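Metallo-beta-lactamase (Serratia marcescens, PDB 6K4X) hydrolyses the amide bond of beta-lactam antibiotics with two zinc ions, as a subclass B3 metallo-beta-lactamase. Local coordinates at residues Y67-H72 against T91-A96; R127-G132 against V142-T147; G79-M84 against P121-V126; G36-D41 against E133-G138; H72-H77 against G149-G154. All blocks are in the same frame, centred on the assembly; numbering follows the deposited sequence.

Interaction 1. Residues Y67-H72 against T91-A96; sequences YILSTH and TVLAGA. With ZN (zinc ion), chain B; D0U (4-azanyl-2-sulfanyl-benzoic acid), chain E.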
# COMPACT_ATOMS: atom_id res chain seq x y z
N TYR A 67 -3.82 -14.02 -3.29
CA TYR A 67 -4.37 -12.69 -3.54
C TYR A 67 -3.23 -11.70 -3.58
O TYR A 67 -2.26 -11.83 -2.79
CB TYR A 67 -5.34 -12.25 -2.44
CG TYR A 67 -6.63 -13.00 -2.40
CD1 TYR A 67 -7.56 -12.82 -3.40
CD2 TYR A 67 -6.95 -13.88 -1.38
CE1 TYR A 67 -8.78 -13.49 -3.40
CE2 TYR A 67 -8.16 -14.57 -1.37
CZ TYR A 67 -9.07 -14.37 -2.38
OH TYR A 67 -10.29 -15.01 -2.41
N ILE A 68 -3.34 -10.70 -4.45
CA ILE A 68 -2.49 -9.53 -4.45
C ILE A 68 -3.43 -8.34 -4.20
O ILE A 68 -4.35 -8.10 -4.98
CB ILE A 68 -1.74 -9.36 -5.78
CG1 ILE A 68 -0.86 -10.57 -6.09
CG2 ILE A 68 -0.94 -8.08 -5.78
CD1 ILE A 68 -0.36 -10.66 -7.51
N LEU A 69 -3.16 -7.60 -3.14
CA LEU A 69 -3.96 -6.46 -2.74
C LEU A 69 -3.28 -5.19 -3.22
O LEU A 69 -2.09 -5.02 -2.97
CB LEU A 69 -4.11 -6.44 -1.22
CG LEU A 69 -4.57 -7.75 -0.59
CD1 LEU A 69 -4.77 -7.56 0.90
CD2 LEU A 69 -5.81 -8.29 -1.25
N SER A 70 -4.03 -4.28 -3.83
CA SER A 70 -3.48 -3.03 -4.34
C SER A 70 -3.88 -1.88 -3.42
O SER A 70 -5.08 -1.70 -3.13
CB SER A 70 -3.99 -2.79 -5.74
OG SER A 70 -3.59 -1.51 -6.24
N THR A 71 -2.90 -1.07 -3.02
CA THR A 71 -3.21 0.22 -2.36
C THR A 71 -3.78 1.20 -3.40
O THR A 71 -4.95 1.58 -3.33
CB THR A 71 -1.98 0.82 -1.66
OG1 THR A 71 -0.90 0.91 -2.59
CG2 THR A 71 -1.57 0.03 -0.43
N HIS A 72 -2.95 1.61 -4.36
CA HIS A 72 -3.45 2.44 -5.43
C HIS A 72 -2.67 2.21 -6.72
O HIS A 72 -1.57 1.66 -6.74
CB HIS A 72 -3.51 3.93 -5.05
CG HIS A 72 -2.19 4.62 -5.02
ND1 HIS A 72 -1.44 4.72 -3.88
CD2 HIS A 72 -1.50 5.28 -5.98
CE1 HIS A 72 -0.36 5.43 -4.14
NE2 HIS A 72 -0.34 5.79 -5.45
N THR A 91 -5.44 -13.67 -7.60
CA THR A 91 -6.46 -12.68 -7.91
C THR A 91 -6.03 -11.34 -7.33
O THR A 91 -5.55 -11.29 -6.18
CB THR A 91 -7.81 -13.08 -7.33
OG1 THR A 91 -8.18 -14.30 -7.98
CG2 THR A 91 -8.89 -12.05 -7.55
N VAL A 92 -6.18 -10.27 -8.11
CA VAL A 92 -5.82 -8.93 -7.69
C VAL A 92 -7.07 -8.22 -7.17
O VAL A 92 -8.09 -8.17 -7.86
CB VAL A 92 -5.22 -8.16 -8.87
CG1 VAL A 92 -4.88 -6.74 -8.48
CG2 VAL A 92 -4.00 -8.88 -9.44
N LEU A 93 -7.00 -7.65 -5.96
CA LEU A 93 -8.14 -6.98 -5.36
C LEU A 93 -7.82 -5.51 -5.18
O LEU A 93 -6.73 -5.15 -4.74
CB LEU A 93 -8.47 -7.61 -4.02
CG LEU A 93 -8.84 -9.08 -4.06
CD1 LEU A 93 -9.14 -9.60 -2.67
CD2 LEU A 93 -10.01 -9.36 -4.97
N ALA A 94 -8.80 -4.65 -5.46
CA ALA A 94 -8.60 -3.22 -5.44
C ALA A 94 -9.92 -2.51 -5.18
O ALA A 94 -11.02 -3.05 -5.40
CB ALA A 94 -8.01 -2.76 -6.75
N GLY A 95 -9.80 -1.23 -4.82
CA GLY A 95 -10.97 -0.39 -4.74
C GLY A 95 -11.65 -0.28 -6.09
O GLY A 95 -11.00 -0.27 -7.13
N ALA A 96 -12.98 -0.17 -6.07
CA ALA A 96 -13.80 -0.23 -7.28
C ALA A 96 -13.30 0.72 -8.36
O ALA A 96 -13.24 0.33 -9.52
CB ALA A 96 -15.25 0.07 -6.95
ZN ZN B . 0.53 7.46 -6.19
O2 D0U E . 2.36 7.62 -3.40
C7 D0U E . 2.56 8.84 -3.24
O1 D0U E . 2.34 9.42 -2.14
C3 D0U E . 3.06 9.69 -4.36
C2 D0U E . 3.49 10.99 -4.00
C4 D0U E . 3.13 9.27 -5.70
S1 D0U E . 2.79 7.73 -6.36
C5 D0U E . 3.60 10.21 -6.64
C6 D0U E . 4.01 11.50 -6.29
N1 D0U E . 4.51 12.38 -7.24
C1 D0U E . 3.98 11.86 -4.97
O HOH W 1 -7.12 -0.25 -4.36
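Tyr67, Leu69 and Leu93 each set CG anti to their own carbonyl carbon, beside the backbone N (chi1 -70°, -51° and -60°), and they meet because strand position puts all three on one face of a parallel pair. The pair belongs to the mixed sheet of the alpha-beta/beta-alpha metallo-beta-lactamase fold, and the connection between its strands, which carries helices 75-78 and 81-88, is a beta-alpha-beta crossover. Leu93 CD1 touches both neighbours, 3.7 Å from Tyr67 CD1 and 3.8 Å from Leu69 CD2. Leu69 and Leu93 run side by side, whereas the tyrosine slants across Leu93 and has Thr91 alongside it. Ile68 and Val92 occupy the other face, where helix 81-88 covers them with Met84 and Ile81.

The backbone illustrates the parallel pattern, in which one residue bonds to both neighbours of its partner. Ile68 N donates to Thr91 O and Ile68 O accepts from Leu93 N, both at 2.9 Å; Ser70 N then reaches Leu93 O almost in line with its carbonyl. Beyond Ser70 the strands part, and a water accepts from Gly95 N and lies 2.8 Å from Ser70 O, to which it can donate. The chain leaving Ser70 delivers His72 to the active site, where NE2 binds a zinc ion at 2.0 Å and the inhibitor sulphur S1 lies in plane at the ring edge.

Interaction 2. Residues R127-G132 against V142-T147; sequences RAVADG and VKAHAT. With SO4 (sulfate ion), chain F.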
# COMPACT_ATOMS: atom_id res chain seq x y z
N ARG A 127 -10.35 -7.66 -9.43
CA ARG A 127 -11.70 -7.62 -8.88
C ARG A 127 -11.81 -6.51 -7.84
O ARG A 127 -10.84 -6.18 -7.18
CB ARG A 127 -12.01 -8.96 -8.19
CG ARG A 127 -11.70 -10.20 -9.01
CD ARG A 127 -12.71 -10.42 -10.11
NE ARG A 127 -12.40 -11.61 -10.92
CZ ARG A 127 -11.80 -11.61 -12.11
NH1 ARG A 127 -11.56 -12.75 -12.75
NH2 ARG A 127 -11.50 -10.46 -12.68
N ALA A 128 -13.01 -5.96 -7.67
CA ALA A 128 -13.26 -4.90 -6.72
C ALA A 128 -13.58 -5.45 -5.33
O ALA A 128 -14.26 -6.47 -5.18
CB ALA A 128 -14.42 -4.04 -7.18
N VAL A 129 -13.18 -4.69 -4.31
CA VAL A 129 -13.63 -4.85 -2.94
C VAL A 129 -14.23 -3.52 -2.46
O VAL A 129 -13.83 -2.45 -2.92
CB VAL A 129 -12.49 -5.26 -2.00
CG1 VAL A 129 -11.96 -6.62 -2.38
CG2 VAL A 129 -11.38 -4.24 -1.94
N ALA A 130 -15.14 -3.62 -1.49
CA ALA A 130 -15.82 -2.47 -0.91
C ALA A 130 -15.16 -2.05 0.40
O ALA A 130 -14.46 -2.82 1.06
CB ALA A 130 -17.27 -2.80 -0.66
N ASP A 131 -15.45 -0.82 0.81
CA ASP A 131 -15.06 -0.34 2.11
C ASP A 131 -15.56 -1.31 3.18
O ASP A 131 -16.74 -1.68 3.19
CB ASP A 131 -15.64 1.06 2.35
CG ASP A 131 -15.14 1.71 3.62
OD1 ASP A 131 -13.96 1.58 4.00
OD2 ASP A 131 -15.94 2.47 4.20
N GLY A 132 -14.67 -1.68 4.11
CA GLY A 132 -15.02 -2.54 5.22
C GLY A 132 -14.97 -4.03 4.92
O GLY A 132 -15.15 -4.85 5.80
N VAL A 142 -7.93 -9.99 6.13
CA VAL A 142 -7.46 -8.66 5.82
C VAL A 142 -8.67 -7.78 5.51
O VAL A 142 -9.49 -8.14 4.66
CB VAL A 142 -6.48 -8.65 4.64
CG1 VAL A 142 -6.10 -7.23 4.29
CG2 VAL A 142 -5.25 -9.50 4.92
N LYS A 143 -8.77 -6.62 6.15
CA LYS A 143 -9.90 -5.72 5.92
C LYS A 143 -9.47 -4.59 4.98
O LYS A 143 -8.36 -4.06 5.09
CB LYS A 143 -10.40 -5.14 7.24
CG LYS A 143 -11.54 -4.14 7.11
CD LYS A 143 -12.20 -3.80 8.42
CE LYS A 143 -12.86 -4.99 9.10
NZ LYS A 143 -13.43 -4.60 10.40
N ALA A 144 -10.36 -4.26 4.04
CA ALA A 144 -10.20 -3.13 3.14
C ALA A 144 -10.82 -1.90 3.77
O ALA A 144 -11.97 -1.93 4.21
CB ALA A 144 -10.89 -3.45 1.83
N HIS A 145 -10.10 -0.79 3.75
CA HIS A 145 -10.61 0.52 4.16
C HIS A 145 -10.46 1.49 3.00
O HIS A 145 -9.35 1.74 2.54
CB HIS A 145 -9.86 1.08 5.37
CG HIS A 145 -9.88 0.16 6.53
ND1 HIS A 145 -10.72 0.34 7.61
CD2 HIS A 145 -9.10 -0.91 6.82
CE1 HIS A 145 -10.48 -0.62 8.49
NE2 HIS A 145 -9.50 -1.39 8.03
N ALA A 146 -11.57 2.03 2.52
CA ALA A 146 -11.50 3.02 1.46
C ALA A 146 -10.77 4.25 1.98
O ALA A 146 -11.18 4.88 2.96
CB ALA A 146 -12.88 3.38 0.96
N THR A 147 -9.70 4.61 1.28
CA THR A 147 -8.94 5.82 1.58
C THR A 147 -8.67 6.57 0.29
O THR A 147 -7.53 6.68 -0.15
CB THR A 147 -7.65 5.54 2.36
OG1 THR A 147 -6.79 4.63 1.67
CG2 THR A 147 -7.94 5.00 3.73
S SO4 F . -10.06 -11.65 -16.06
O1 SO4 F . -10.64 -10.45 -15.49
O2 SO4 F . -10.78 -11.76 -17.38
O3 SO4 F . -8.59 -11.63 -16.31
O4 SO4 F . -10.29 -12.83 -15.24
O HOH W 2 -12.42 3.77 5.31
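Val129 and Asp131 are the two side chains through which residues 127-132 meet strand 140-146, at a place where the chain passes from one sheet of the sandwich to the other. At the start of the segment, Arg127 points elsewhere: its guanidinium takes a sulfate ion, probably from the crystallisation liquor, at its edge, with NH1 bonded to O4 and NH2 to O1. Val129 makes the first apolar touch, CG2 resting 3.9 Å from Ala144 CB. Ala130 adds its carbonyl O, 3.7 Å from the same methyl.

Asp131 then turns the contact polar. With CG anti to the backbone N (chi1 -173°), its carboxylate extends to the strand, and OD1 accepts from Ala146 N at 2.8 Å. The N-H comes from above the carboxylate plane, 42° out of it. A water also donates to OD1, at 3.0 Å, and to Ala146 O, so the aspartate holds both polar backbone atoms of one residue, one directly and one through water. Gly132, at a positive phi, donates its N to Ala144 O at 2.7 Å in a bent bond.

Strand 126-129 forms the edge of the seven-stranded sheet beside strand 91-95, while strand 140-146 runs between 134-137 and 155-163 in the other sheet, whose Trp157 packs against both Val129 and Ala144.

Interaction 3. Residues G79-M84 against P121-V126; sequences GGISAM and PGSAKV. With SO4 (sulfate ion), chain F.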
# COMPACT_ATOMS: atom_id res chain seq x y z
N GLY A 79 3.01 -1.17 -10.63
CA GLY A 79 3.67 -1.52 -11.87
C GLY A 79 4.08 -2.97 -11.93
O GLY A 79 4.14 -3.53 -13.04
N GLY A 80 4.37 -3.58 -10.78
CA GLY A 80 4.80 -4.96 -10.72
C GLY A 80 3.66 -5.95 -10.54
O GLY A 80 3.92 -7.16 -10.51
N ILE A 81 2.43 -5.47 -10.34
CA ILE A 81 1.35 -6.36 -10.03
C ILE A 81 1.08 -7.34 -11.17
O ILE A 81 0.87 -8.52 -10.91
CB ILE A 81 0.08 -5.61 -9.61
CG1 ILE A 81 0.33 -4.97 -8.23
CG2 ILE A 81 -1.12 -6.55 -9.61
CD1 ILE A 81 -0.80 -4.14 -7.71
N SER A 82 1.08 -6.86 -12.41
CA SER A 82 0.73 -7.75 -13.52
C SER A 82 1.68 -8.94 -13.59
O SER A 82 1.28 -10.08 -13.76
CB SER A 82 0.71 -6.99 -14.81
OG SER A 82 0.44 -7.85 -15.90
N ALA A 83 2.98 -8.64 -13.47
CA ALA A 83 3.99 -9.68 -13.53
C ALA A 83 3.82 -10.64 -12.35
O ALA A 83 3.94 -11.87 -12.50
CB ALA A 83 5.38 -9.09 -13.56
N MET A 84 3.60 -10.11 -11.15
CA MET A 84 3.38 -10.96 -9.98
C MET A 84 2.11 -11.80 -10.14
O MET A 84 2.07 -12.96 -9.73
CB MET A 84 3.30 -10.11 -8.71
CG MET A 84 4.63 -9.47 -8.27
SD MET A 84 6.01 -10.60 -8.09
CE MET A 84 5.21 -11.94 -7.19
N PRO A 121 2.15 -1.89 -16.78
CA PRO A 121 1.53 -3.04 -17.41
C PRO A 121 0.16 -3.37 -16.79
O PRO A 121 0.02 -3.47 -15.57
CB PRO A 121 2.54 -4.17 -17.15
CG PRO A 121 3.85 -3.45 -16.99
CD PRO A 121 3.49 -2.20 -16.23
N GLY A 122 -0.84 -3.59 -17.65
CA GLY A 122 -2.15 -3.98 -17.19
C GLY A 122 -2.14 -5.39 -16.64
O GLY A 122 -1.39 -6.26 -17.11
N SER A 123 -2.97 -5.63 -15.63
CA SER A 123 -3.05 -6.92 -14.98
C SER A 123 -4.33 -7.67 -15.37
O SER A 123 -5.36 -7.07 -15.60
CB SER A 123 -2.93 -6.76 -13.48
OG SER A 123 -2.94 -8.01 -12.81
N ALA A 124 -4.23 -9.00 -15.37
CA ALA A 124 -5.37 -9.90 -15.39
C ALA A 124 -5.95 -10.08 -13.99
O ALA A 124 -5.31 -9.79 -12.98
CB ALA A 124 -4.96 -11.23 -15.98
N LYS A 125 -7.19 -10.58 -13.94
CA LYS A 125 -7.82 -11.10 -12.73
C LYS A 125 -7.99 -10.01 -11.66
O LYS A 125 -7.85 -10.28 -10.45
CB LYS A 125 -7.03 -12.28 -12.14
CG LYS A 125 -6.93 -13.51 -13.02
CD LYS A 125 -6.98 -14.79 -12.20
CE LYS A 125 -8.41 -15.15 -11.86
NZ LYS A 125 -8.50 -16.47 -11.20
N VAL A 126 -8.40 -8.82 -12.07
CA VAL A 126 -8.62 -7.75 -11.13
C VAL A 126 -10.10 -7.74 -10.73
O VAL A 126 -11.00 -7.82 -11.57
CB VAL A 126 -8.22 -6.39 -11.70
CG1 VAL A 126 -8.32 -5.31 -10.65
CG2 VAL A 126 -6.82 -6.45 -12.29
S SO4 F . -10.06 -11.65 -16.06
O1 SO4 F . -10.64 -10.45 -15.49
O2 SO4 F . -10.78 -11.76 -17.38
O3 SO4 F . -8.59 -11.63 -16.31
O4 SO4 F . -10.29 -12.83 -15.24
O HOH W 3 -1.51 -10.29 -15.08
O HOH W 4 0.67 -4.13 -13.07
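A buried polar contact joins Ser82, near the start of helix 81-88, to the loop around Gly122 that leads into edge strand 126-129. Ser82 OG, anti to its backbone N (chi1 177°), donates to Gly122 O at 2.7 Å, approaching from above the carbonyl plane. The serine CB is also drawn close, 3.2 Å from the same oxygen.

Pro121 and Ser123, which flank Gly122, complete the fit. Pro121 CB lies 4.1 Å from Ser82 CB, and its CD meets Gly79 O at 3.5 Å. Ser123 CB rests 3.8 Å from Ser82 CA, while in the conformer described its OG donates to Ala124 O within the loop and also approaches Ile81 CG2.

Two waters extend the polar network. One accepts from Ser82 N at 2.8 Å and donates to Pro121 O, giving a partner to a backbone N-H near the start of the helix. The other donates to Ser82 O and accepts from Ala124 N.

Ile81 and Ser123 both touch Val92, so the loop and helix meet over strand 91-95. This is the helix-on-sheet layering of the metallo-beta-lactamase fold, with the loop before strand 126-129 packed against the start of the helix.

Interaction 4. Residues G36-D41 against E133-G138; sequences GHILVD and ELVKLG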
# COMPACT_ATOMS: atom_id res chain seq x y z
N GLY A 36 -1.50 -20.70 2.39
CA GLY A 36 -1.34 -19.75 1.31
C GLY A 36 -1.20 -18.33 1.82
O GLY A 36 -1.42 -18.06 3.02
N HIS A 37 -0.79 -17.44 0.92
CA HIS A 37 -0.30 -16.13 1.29
C HIS A 37 -1.05 -15.02 0.55
O HIS A 37 -1.62 -15.24 -0.52
CB HIS A 37 1.20 -15.98 0.98
CG HIS A 37 1.99 -17.21 1.27
ND1 HIS A 37 1.98 -17.82 2.52
CD2 HIS A 37 2.75 -17.97 0.46
CE1 HIS A 37 2.74 -18.89 2.44
NE2 HIS A 37 3.20 -19.02 1.20
N ILE A 38 -0.98 -13.83 1.16
CA ILE A 38 -1.50 -12.61 0.56
C ILE A 38 -0.32 -11.66 0.37
O ILE A 38 0.45 -11.44 1.31
CB ILE A 38 -2.59 -11.99 1.44
CG1 ILE A 38 -3.78 -12.95 1.55
CG2 ILE A 38 -3.00 -10.62 0.92
CD1 ILE A 38 -4.86 -12.51 2.51
N LEU A 39 -0.20 -11.08 -0.83
CA LEU A 39 0.80 -10.07 -1.12
C LEU A 39 0.10 -8.72 -1.22
O LEU A 39 -0.93 -8.62 -1.89
CB LEU A 39 1.48 -10.40 -2.45
CG LEU A 39 2.48 -9.36 -2.97
CD1 LEU A 39 3.69 -9.26 -2.05
CD2 LEU A 39 2.92 -9.72 -4.37
N VAL A 40 0.68 -7.70 -0.57
CA VAL A 40 0.18 -6.35 -0.68
C VAL A 40 1.18 -5.55 -1.51
O VAL A 40 2.34 -5.39 -1.10
CB VAL A 40 -0.02 -5.69 0.69
CG1 VAL A 40 -0.66 -4.32 0.52
CG2 VAL A 40 -0.84 -6.58 1.60
N ASP A 41 0.71 -5.13 -2.69
CA ASP A 41 1.38 -4.30 -3.69
C ASP A 41 2.44 -5.10 -4.45
O ASP A 41 2.87 -6.18 -4.06
CB ASP A 41 1.90 -2.97 -3.14
CG ASP A 41 0.81 -1.92 -3.07
OD1 ASP A 41 -0.27 -2.10 -3.71
OD2 ASP A 41 1.05 -0.92 -2.37
N GLU A 133 -14.74 -4.41 3.66
CA GLU A 133 -14.84 -5.81 3.25
C GLU A 133 -13.66 -6.62 3.76
O GLU A 133 -12.52 -6.15 3.78
CB GLU A 133 -14.92 -5.87 1.73
CG GLU A 133 -15.05 -7.28 1.18
CD GLU A 133 -15.32 -7.30 -0.31
OE1 GLU A 133 -15.92 -6.35 -0.82
OE2 GLU A 133 -14.89 -8.26 -0.96
N LEU A 134 -13.93 -7.86 4.17
CA LEU A 134 -12.90 -8.79 4.60
C LEU A 134 -12.45 -9.69 3.45
O LEU A 134 -13.29 -10.27 2.71
CB LEU A 134 -13.47 -9.68 5.71
CG LEU A 134 -13.47 -9.07 7.10
CD1 LEU A 134 -14.03 -10.05 8.11
CD2 LEU A 134 -12.06 -8.64 7.51
N VAL A 135 -11.14 -9.83 3.31
CA VAL A 135 -10.50 -10.77 2.41
C VAL A 135 -9.97 -11.91 3.27
O VAL A 135 -9.17 -11.67 4.18
CB VAL A 135 -9.37 -10.11 1.61
CG1 VAL A 135 -8.66 -11.11 0.70
CG2 VAL A 135 -9.89 -8.93 0.81
N LYS A 136 -10.44 -13.13 3.03
CA LYS A 136 -10.04 -14.24 3.86
C LYS A 136 -9.31 -15.29 3.02
O LYS A 136 -9.64 -15.55 1.85
CB LYS A 136 -11.21 -14.87 4.62
CG LYS A 136 -12.39 -15.29 3.76
CD LYS A 136 -13.51 -15.81 4.63
CE LYS A 136 -14.76 -16.12 3.83
NZ LYS A 136 -14.48 -17.06 2.73
N LEU A 137 -8.28 -15.87 3.62
CA LEU A 137 -7.52 -16.95 3.02
C LEU A 137 -7.07 -17.85 4.16
O LEU A 137 -6.22 -17.46 4.93
CB LEU A 137 -6.31 -16.37 2.28
CG LEU A 137 -5.47 -17.35 1.47
CD1 LEU A 137 -4.18 -16.67 1.02
CD2 LEU A 137 -5.14 -18.63 2.23
N GLY A 138 -7.66 -19.03 4.29
CA GLY A 138 -7.34 -19.87 5.43
C GLY A 138 -7.51 -19.07 6.72
O GLY A 138 -8.57 -18.49 6.95
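Leu137 and Ile38 carry this contact, their side chains sliding past each other in opposite directions. In the leucine conformer described, to which all the distances here apply, Leu137 CD1 is 3.8 Å from Ile38 CG1, and the isoleucine CD1 reaches back to Leu137 CB at 4.1 Å. The same leucine methyl, CD1, lies against the backbone, 3.3 Å from His37 O and 3.5 Å from Gly36 C, while CD2 faces Gly36 O. Val135 CG1 makes a looser touch with Ile38 CD1.

With CG anti to its backbone N (chi1 -174°), Leu137 extends toward the facing strand. Gly36 has backbone angles that by themselves call for glycine. The contact is wholly apolar between side chains.

Farther out, Leu69, Leu140 and Val142 also touch Ile38, and Tyr67 touches Val135. The strands 37-40 and 134-137 belong to different sheets, their axes 8.4 Å apart at closest approach, so these residues fill the interior of the beta sandwich: strand 37-40 lies between 29-31 and 65-69, whereas 134-137 is an edge strand beside 140-146.

Interaction 5. Residues H72-H77 against G149-G154; sequences HSHEDH and GHTEGG. With ZN (zinc ion), chain B; ZN (zinc ion), chain C; D0U (4-azanyl-2-sulfanyl-benzoic acid), chain E.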
# COMPACT_ATOMS: atom_id res chain seq x y z
N HIS A 72 -2.95 1.61 -4.36
CA HIS A 72 -3.45 2.44 -5.43
C HIS A 72 -2.67 2.21 -6.72
O HIS A 72 -1.57 1.66 -6.74
CB HIS A 72 -3.51 3.93 -5.05
CG HIS A 72 -2.19 4.62 -5.02
ND1 HIS A 72 -1.44 4.72 -3.88
CD2 HIS A 72 -1.50 5.28 -5.98
CE1 HIS A 72 -0.36 5.43 -4.14
NE2 HIS A 72 -0.34 5.79 -5.45
N SER A 73 -3.28 2.68 -7.81
CA SER A 73 -2.94 2.31 -9.17
C SER A 73 -2.03 3.34 -9.84
O SER A 73 -2.38 3.90 -10.88
CB SER A 73 -4.21 2.11 -9.93
OG SER A 73 -5.10 3.21 -9.75
N HIS A 74 -0.84 3.54 -9.24
CA HIS A 74 0.25 4.26 -9.91
C HIS A 74 1.41 3.29 -10.09
O HIS A 74 1.51 2.28 -9.39
CB HIS A 74 0.71 5.48 -9.12
CG HIS A 74 -0.33 6.55 -9.04
ND1 HIS A 74 -0.39 7.46 -8.03
CD2 HIS A 74 -1.32 6.85 -9.91
CE1 HIS A 74 -1.40 8.26 -8.28
NE2 HIS A 74 -1.98 7.92 -9.41
N GLU A 75 2.26 3.61 -11.06
CA GLU A 75 3.31 2.70 -11.52
C GLU A 75 4.26 2.27 -10.41
O GLU A 75 4.86 1.20 -10.51
CB GLU A 75 4.07 3.34 -12.68
CG GLU A 75 4.98 4.50 -12.27
CD GLU A 75 5.87 5.15 -13.32
OE1 GLU A 75 6.42 4.41 -14.15
OE2 GLU A 75 6.05 6.39 -13.28
N ASP A 76 4.50 3.11 -9.41
CA ASP A 76 5.45 2.77 -8.36
C ASP A 76 4.94 1.67 -7.42
O ASP A 76 5.76 0.93 -6.87
CB ASP A 76 5.90 4.01 -7.59
CG ASP A 76 4.82 4.86 -6.96
OD1 ASP A 76 3.69 4.91 -7.49
OD2 ASP A 76 5.15 5.52 -5.94
N HIS A 77 3.62 1.60 -7.19
CA HIS A 77 3.06 0.60 -6.29
C HIS A 77 2.51 -0.60 -7.05
O HIS A 77 2.47 -1.73 -6.52
CB HIS A 77 1.96 1.20 -5.43
CG HIS A 77 2.41 2.44 -4.74
ND1 HIS A 77 3.25 2.43 -3.63
CD2 HIS A 77 2.27 3.74 -5.10
CE1 HIS A 77 3.55 3.69 -3.34
NE2 HIS A 77 2.99 4.51 -4.22
N GLY A 149 -8.57 9.80 -2.53
CA GLY A 149 -8.12 11.16 -2.57
C GLY A 149 -6.90 11.31 -3.44
O GLY A 149 -6.89 12.07 -4.39
N HIS A 150 -5.84 10.56 -3.13
CA HIS A 150 -4.68 10.42 -4.04
C HIS A 150 -5.10 9.71 -5.33
O HIS A 150 -4.60 10.05 -6.41
CB HIS A 150 -3.54 9.78 -3.28
CG HIS A 150 -2.29 9.59 -4.05
ND1 HIS A 150 -1.36 10.58 -4.16
CD2 HIS A 150 -1.78 8.51 -4.68
CE1 HIS A 150 -0.30 10.11 -4.82
NE2 HIS A 150 -0.55 8.85 -5.20
N THR A 151 -6.00 8.73 -5.18
CA THR A 151 -6.71 8.10 -6.28
C THR A 151 -8.11 7.80 -5.78
O THR A 151 -8.33 7.68 -4.57
CB THR A 151 -6.07 6.78 -6.77
OG1 THR A 151 -6.22 5.77 -5.77
CG2 THR A 151 -4.63 6.92 -7.22
N GLU A 152 -9.06 7.64 -6.70
CA GLU A 152 -10.43 7.40 -6.24
C GLU A 152 -10.59 6.03 -5.58
O GLU A 152 -11.40 5.88 -4.66
CB GLU A 152 -11.40 7.49 -7.42
CG GLU A 152 -11.66 8.89 -7.94
CD GLU A 152 -12.83 9.01 -8.90
OE1 GLU A 152 -13.43 7.98 -9.22
OE2 GLU A 152 -13.15 10.16 -9.30
N GLY A 153 -9.82 5.03 -6.04
CA GLY A 153 -10.00 3.67 -5.53
C GLY A 153 -8.95 3.26 -4.50
O GLY A 153 -8.80 2.07 -4.25
N GLY A 154 -8.29 4.21 -3.84
CA GLY A 154 -7.26 3.88 -2.86
C GLY A 154 -7.81 3.05 -1.72
O GLY A 154 -8.89 3.38 -1.20
ZN ZN B . 0.53 7.46 -6.19
ZN ZN C . 3.73 6.34 -4.69
O2 D0U E . 2.36 7.62 -3.40
C7 D0U E . 2.56 8.84 -3.24
O1 D0U E . 2.34 9.42 -2.14
C3 D0U E . 3.06 9.69 -4.36
C2 D0U E . 3.49 10.99 -4.00
C4 D0U E . 3.13 9.27 -5.70
S1 D0U E . 2.79 7.73 -6.36
C5 D0U E . 3.60 10.21 -6.64
C6 D0U E . 4.01 11.50 -6.29
N1 D0U E . 4.51 12.38 -7.24
C1 D0U E . 3.98 11.86 -4.97
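Three histidine nitrogens crowd within 3.2 Å of one another without hydrogen bonding, because a single zinc ion holds them all. His72 and His74, from the metallo-beta-lactamase HxHxDH motif, supply NE2 and ND1, and His150 supplies NE2 from the facing loop; inhibitor sulphur S1 is the fourth ligand at 2.3 Å.

The rings meet at steep angles. His150 directs its edge to the face of His72 in an offset edge-to-face pair, planes at 75°, with CD2 of His150 lying 3.2 Å above the His72 plane toward its rim. Each ring has a second-shell partner: Asp174 for His72 ND1, Asp111 for His74 NE2 and the carbonyl of Thr177 for His150 ND1. These bonds help to hold the ring orientations, and those to the aspartates may strengthen donation to the metal.

Asp76 OD2 and His77 NE2, with His215, bind the second zinc ion, which the inhibitor reaches through both S1 and O2, so its sulphur bridges the two metals. Thr151 packs beside the first site, OG1, hydrogen-bonded to Asn98 ND2, lying 3.4 Å from His72 CB and CG2 meeting His74 NE2 tip to tip at 3.6 Å.

How the interactions relate
The five contacts show how one fold changes its chemistry with position. Interactions 1 and 4 lie in the interior and share the seven-stranded sheet: the first joins neighbouring strands by backbone bonds, the second spans the sandwich through aliphatic side chains, and Leu69 touches Ile38 between them. Interaction 2, partly exposed, relies on a carboxylate and water where the sheets are linked, and Val142 pairs with Val135 of interaction 4. Interaction 3 is buried too, but polar and hydrated; Lys125 O accepts from Val92 N of interaction 1. Interaction 5 replaces these bonds with metal coordination, and His72 ties it directly to interaction 1.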